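Coenzyme PQQ synthesis protein D (Xanthomonas campestris pv. campestris, PDB 3G2B) probably binds the peptide PqqA and presents it to PqqE in the biosynthesis of the cofactor pyrroloquinoline quinone. Local coordinates at residues L58-A62 / I76-I81; L15-L21 / L32-E36. One frame throughout, in Å; residues are numbered along the deposited sequence.

Overall arrangement
From the N terminus the chain first reaches contact 2, where 15-21 meets 32-36 and closes the ten-residue loop of a beta hairpin built from strands 20-24 and 29-41. The longer strand then leads past helix 44-51 to contact 1, where 58-62 on helix 58-68 meets 76-81 on helix 73-89 and closes thirteen mostly helical residues. The two loops follow in series, neither nesting nor crossing. The centres of contact 1 and contact 2 lie about 33 Å apart, on opposite sides of the chain's centre. The nearest atoms of contact 1 and contact 2 are about 19 Å apart. Contact 2 thus shapes the hairpin and contact 1 the helical part, while the second subunit touches both.

Contact 1. Residues L58-A62 / I76-I81; sequences LAQIA and IETDVI
A62 and E77 meet almost backbone to backbone, and this is where the two helices press hardest: A62 CB sits 3.5 Å from E77 CA, with nothing longer than a methyl between the chains. The short axes approach to 8.8 Å and run closer to antiparallel than parallel, at 129°. I76 closes one flank of the methyl. Its CG2 branch lies 4.0 Å from A62 CB and also rests near A62 O, while CG1 and CD1 lead away from 58-62. On the next turn V80 splits its two methyls between two partners. With CG1 anti to the backbone N (chi1 171°), that branch reaches L58 CD2 at 3.8 Å, and CG2 settles toward A62 CB. L58 crosses V80 at a slant, and its other methyl, CD1, lies against I81 CG1 at 4.1 Å. The apolar seam therefore runs from I76 through A62 and V80 to L58 and I81, and Y52 also packs on L58.

The A59 side is looser and wetter. E77 reaches across toward the other helix, its extended chain bringing OE2 to 4.0 Å from A59 CA. No hydrogen bond joins the two segments directly; one water links them, giving one hydrogen to E77 OE2 (2.7 Å) and the other to A59 O (2.8 Å). The same carboxylate oxygen makes a salt bridge with R9 of the second subunit, whose chain also packs on A59 and I81 and is joined by backbone hydrogen bonds to L58 and A59. With an arginine and a water both serving OE2, the glutamate's negative charge is probably well stabilised. Two consecutive helices crossing through small and branched apolar side chains are consistent with the helix-turn-helix class to which the PqqD family belongs.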
loop_
_atom_site.group_PDB
_atom_site.type_symbol
_atom_site.label_atom_id
_atom_site.label_comp_id
_atom_site.label_asym_id
_atom_site.label_seq_id
_atom_site.Cartn_x
_atom_site.Cartn_y
_atom_site.Cartn_z
ATOM N N LEU A 58 3.567 20.687 -0.966
ATOM C CA LEU A 58 4.945 20.267 -0.719
ATOM C C LEU A 58 5.884 21.440 -0.980
ATOM O O LEU A 58 6.911 21.581 -0.319
ATOM C CB LEU A 58 5.321 19.082 -1.612
ATOM C CG LEU A 58 4.460 17.827 -1.432
ATOM C CD1 LEU A 58 5.081 16.681 -2.238
ATOM C CD2 LEU A 58 4.373 17.451 0.042
ATOM N N ALA A 59 5.530 22.280 -1.950
ATOM C CA ALA A 59 6.345 23.448 -2.260
ATOM C C ALA A 59 6.390 24.358 -1.036
ATOM O O ALA A 59 7.455 24.835 -0.644
ATOM C CB ALA A 59 5.755 24.197 -3.459
ATOM N N GLN A 60 5.232 24.587 -0.423
ATOM C CA GLN A 60 5.156 25.438 0.760
ATOM C C GLN A 60 5.898 24.810 1.933
ATOM O O GLN A 60 6.601 25.493 2.672
ATOM C CB GLN A 60 3.694 25.680 1.139
ATOM C CG GLN A 60 2.953 26.550 0.138
ATOM C CD GLN A 60 1.468 26.663 0.445
ATOM O OE1 GLN A 60 0.736 25.674 0.410
ATOM N NE2 GLN A 60 1.015 27.878 0.748
ATOM N N ILE A 61 5.741 23.504 2.103
ATOM C CA ILE A 61 6.420 22.820 3.195
ATOM C C ILE A 61 7.934 22.942 3.032
ATOM O O ILE A 61 8.650 23.210 3.998
ATOM C CB ILE A 61 6.010 21.331 3.251
ATOM C CG1 ILE A 61 4.548 21.224 3.697
ATOM C CG2 ILE A 61 6.924 20.569 4.212
ATOM C CD1 ILE A 61 3.972 19.824 3.619
ATOM N N ALA A 62 8.418 22.762 1.808
ATOM C CA ALA A 62 9.852 22.848 1.542
ATOM C C ALA A 62 10.386 24.261 1.759
ATOM O O ALA A 62 11.465 24.441 2.320
ATOM C CB ALA A 62 10.147 22.393 0.123
ATOM N N ILE A 76 15.803 20.892 -0.554
ATOM C CA ILE A 76 14.773 20.433 0.360
ATOM C C ILE A 76 13.496 20.032 -0.386
ATOM O O ILE A 76 12.844 19.051 -0.031
ATOM C CB ILE A 76 14.455 21.517 1.417
ATOM C CG1 ILE A 76 15.697 21.784 2.282
ATOM C CG2 ILE A 76 13.290 21.071 2.293
ATOM C CD1 ILE A 76 16.239 20.555 2.998
ATOM N N GLU A 77 13.138 20.773 -1.433
ATOM C CA GLU A 77 11.937 20.426 -2.186
ATOM C C GLU A 77 12.099 19.036 -2.797
ATOM O O GLU A 77 11.177 18.225 -2.778
ATOM C CB GLU A 77 11.659 21.460 -3.283
ATOM C CG GLU A 77 10.370 21.172 -4.056
ATOM C CD GLU A 77 9.925 22.326 -4.940
ATOM O OE1 GLU A 77 9.803 22.128 -6.171
ATOM O OE2 GLU A 77 9.681 23.426 -4.403
ATOM N N THR A 78 13.281 18.749 -3.332
ATOM C CA THR A 78 13.514 17.431 -3.910
ATOM C C THR A 78 13.325 16.354 -2.841
ATOM O O THR A 78 12.664 15.344 -3.075
ATOM C CB THR A 78 14.943 17.321 -4.488
ATOM O OG1 THR A 78 15.015 18.057 -5.712
ATOM C CG2 THR A 78 15.317 15.867 -4.750
ATOM N N ASP A 79 13.902 16.582 -1.665
ATOM C CA ASP A 79 13.804 15.625 -0.572
ATOM C C ASP A 79 12.364 15.434 -0.100
ATOM O O ASP A 79 11.933 14.307 0.174
ATOM C CB ASP A 79 14.701 16.070 0.587
ATOM C CG ASP A 79 16.176 15.774 0.330
ATOM O OD1 ASP A 79 16.552 15.528 -0.837
ATOM O OD2 ASP A 79 16.963 15.787 1.295
ATOM N N VAL A 80 11.620 16.533 -0.015
ATOM C CA VAL A 80 10.226 16.476 0.413
ATOM C C VAL A 80 9.403 15.682 -0.589
ATOM O O VAL A 80 8.588 14.843 -0.216
ATOM C CB VAL A 80 9.625 17.900 0.565
ATOM C CG1 VAL A 80 8.114 17.818 0.783
ATOM C CG2 VAL A 80 10.277 18.611 1.732
ATOM N N ILE A 81 9.613 15.942 -1.874
ATOM C CA ILE A 81 8.873 15.220 -2.896
ATOM C C ILE A 81 9.234 13.735 -2.892
ATOM O O ILE A 81 8.357 12.885 -3.014
ATOM C CB ILE A 81 9.126 15.820 -4.290
ATOM C CG1 ILE A 81 8.547 17.234 -4.340
ATOM C CG2 ILE A 81 8.495 14.943 -5.360
ATOM C CD1 ILE A 81 8.762 17.954 -5.664
HETATM O O HOH W 1 9.737 25.154 -2.281
#

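Contact 2. Residues L15-L21 / L32-E36; sequences LRAGVRL and LLAPE. With PO4 (phosphate ion), chain B.
L32 starts this segment as the hub of an apolar cluster. Its CD2 methyl lies 4.0 Å from L15 CD1 and is also close to V19 CG1 and L21 CD1, so one methyl gathers three residues of 15-21. L21 is its non-hydrogen-bonded partner in the antiparallel ladder. L33 comes next, paired with R20 by two backbone hydrogen bonds. L33 N to R20 O is short and straight (2.8 Å, 167°), in the carbonyl plane, whereas R20 N to L33 O is longer, at 3.2 Å, and tilted from it. L33 O also receives the CA-H of V19. A34 lies opposite V19, beyond the last ladder pair; L15, L32, L33 and A34 in turn pair with an antiparallel strand of the second subunit, so the sheet runs on across the interface. P35 then lays its ring against the type II turn from R16 to V19: CD is 3.6 Å from G18 O, CG is near A17 O, and V19 CG2 touches CD at 3.9 Å. V19 sends that branch there because CG1 takes the position anti to the backbone N (chi1 177°). G18 bears no side chain at the spot the proline ring comes up against.

From the same turn, R16 points its guanidinium edge at a phosphate, probably from the crystallisation liquor. NH1 donates to O4 at 2.8 Å and NH2 more weakly to the same oxygen, while R37 and, from the second subunit, K90 and R91 bind the ion as well. Backbone bonds thus hold the hairpin strands together and methyls pack the preceding turn against them, while the gathered positive charges suit an anion that bridges the two subunits.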
loop_
_atom_site.group_PDB
_atom_site.type_symbol
_atom_site.label_atom_id
_atom_site.label_comp_id
_atom_site.label_asym_id
_atom_site.label_seq_id
_atom_site.Cartn_x
_atom_site.Cartn_y
_atom_site.Cartn_z
ATOM N N LEU A 15 0.463 -14.501 -0.596
ATOM C CA LEU A 15 0.003 -13.450 0.294
ATOM C C LEU A 15 1.180 -13.140 1.218
ATOM O O LEU A 15 1.909 -14.049 1.630
ATOM C CB LEU A 15 -1.192 -13.924 1.127
ATOM C CG LEU A 15 -2.487 -14.240 0.378
ATOM C CD1 LEU A 15 -3.546 -14.688 1.375
ATOM C CD2 LEU A 15 -2.957 -13.011 -0.387
ATOM N N ARG A 16 1.378 -11.866 1.534
ATOM C CA ARG A 16 2.467 -11.490 2.428
ATOM C C ARG A 16 2.190 -11.978 3.846
ATOM O O ARG A 16 1.048 -12.294 4.197
ATOM C CB ARG A 16 2.659 -9.970 2.419
ATOM C CG ARG A 16 3.272 -9.451 1.129
ATOM C CD ARG A 16 3.433 -7.941 1.151
ATOM N NE ARG A 16 4.325 -7.506 2.221
ATOM C CZ ARG A 16 4.668 -6.241 2.434
ATOM N NH1 ARG A 16 5.483 -5.933 3.434
ATOM N NH2 ARG A 16 4.196 -5.284 1.645
ATOM N N ALA A 17 3.243 -12.041 4.657
ATOM C CA ALA A 17 3.129 -12.486 6.038
ATOM C C ALA A 17 2.144 -11.621 6.801
ATOM O O ALA A 17 2.146 -10.400 6.674
ATOM C CB ALA A 17 4.492 -12.430 6.714
ATOM N N GLY A 18 1.296 -12.258 7.598
ATOM C CA GLY A 18 0.330 -11.507 8.371
ATOM C C GLY A 18 -0.961 -11.235 7.630
ATOM O O GLY A 18 -1.972 -10.915 8.253
ATOM N N VAL A 19 -0.939 -11.341 6.304
ATOM C CA VAL A 19 -2.154 -11.112 5.533
ATOM C C VAL A 19 -2.943 -12.407 5.589
ATOM O O VAL A 19 -2.525 -13.425 5.042
ATOM C CB VAL A 19 -1.849 -10.759 4.065
ATOM C CG1 VAL A 19 -3.145 -10.595 3.287
ATOM C CG2 VAL A 19 -1.038 -9.476 4.001
ATOM N N ARG A 20 -4.084 -12.378 6.263
ATOM C CA ARG A 20 -4.871 -13.592 6.373
ATOM C C ARG A 20 -6.310 -13.455 5.925
ATOM O O ARG A 20 -6.899 -12.378 5.969
ATOM C CB ARG A 20 -4.812 -14.118 7.808
ATOM C CG ARG A 20 -5.328 -13.165 8.864
ATOM C CD ARG A 20 -4.875 -13.623 10.246
ATOM N NE ARG A 20 -5.408 -12.794 11.323
ATOM C CZ ARG A 20 -6.664 -12.843 11.757
ATOM N NH1 ARG A 20 -7.054 -12.045 12.744
ATOM N NH2 ARG A 20 -7.527 -13.693 11.215
ATOM N N LEU A 21 -6.860 -14.571 5.469
ATOM C CA LEU A 21 -8.234 -14.614 5.005
ATOM C C LEU A 21 -9.141 -14.783 6.217
ATOM O O LEU A 21 -8.854 -15.590 7.101
ATOM C CB LEU A 21 -8.415 -15.796 4.052
ATOM C CG LEU A 21 -9.793 -15.981 3.423
ATOM C CD1 LEU A 21 -10.120 -14.779 2.555
ATOM C CD2 LEU A 21 -9.803 -17.258 2.590
ATOM N N LEU A 32 -9.546 -9.933 3.503
ATOM C CA LEU A 32 -8.140 -10.185 3.757
ATOM C C LEU A 32 -7.824 -9.137 4.807
ATOM O O LEU A 32 -8.195 -7.971 4.651
ATOM C CB LEU A 32 -7.277 -9.931 2.521
ATOM C CG LEU A 32 -7.311 -10.996 1.427
ATOM C CD1 LEU A 32 -6.492 -10.523 0.236
ATOM C CD2 LEU A 32 -6.752 -12.306 1.962
ATOM N N LEU A 33 -7.176 -9.555 5.886
ATOM C CA LEU A 33 -6.801 -8.632 6.947
ATOM C C LEU A 33 -5.315 -8.376 6.779
ATOM O O LEU A 33 -4.514 -9.310 6.849
ATOM C CB LEU A 33 -7.054 -9.251 8.325
ATOM C CG LEU A 33 -8.480 -9.678 8.665
ATOM C CD1 LEU A 33 -9.405 -8.476 8.612
ATOM C CD2 LEU A 33 -8.926 -10.751 7.691
ATOM N N ALA A 34 -4.957 -7.121 6.531
ATOM C CA ALA A 34 -3.558 -6.736 6.358
ATOM C C ALA A 34 -3.050 -6.261 7.713
ATOM O O ALA A 34 -3.720 -5.493 8.399
ATOM C CB ALA A 34 -3.445 -5.621 5.336
ATOM N N PRO A 35 -1.853 -6.709 8.116
ATOM C CA PRO A 35 -1.273 -6.322 9.401
ATOM C C PRO A 35 -0.808 -4.875 9.465
ATOM O O PRO A 35 -0.584 -4.235 8.436
ATOM C CB PRO A 35 -0.109 -7.292 9.553
ATOM C CG PRO A 35 0.359 -7.442 8.146
ATOM C CD PRO A 35 -0.939 -7.600 7.376
ATOM N N GLU A 36 -0.673 -4.371 10.685
ATOM C CA GLU A 36 -0.196 -3.014 10.898
ATOM C C GLU A 36 1.207 -2.952 10.309
ATOM O O GLU A 36 1.910 -3.965 10.265
ATOM C CB GLU A 36 -0.145 -2.701 12.396
ATOM C CG GLU A 36 -1.498 -2.743 13.079
ATOM C CD GLU A 36 -1.421 -2.380 14.551
ATOM O OE1 GLU A 36 -2.482 -2.362 15.212
ATOM O OE2 GLU A 36 -0.303 -2.114 15.044
HETATM P P PO4 B . 5.049 -1.745 3.054
HETATM O O1 PO4 B . 3.633 -1.663 2.365
HETATM O O2 PO4 B . 6.175 -1.456 1.987
HETATM O O3 PO4 B . 5.126 -0.681 4.215
HETATM O O4 PO4 B . 5.261 -3.184 3.658
#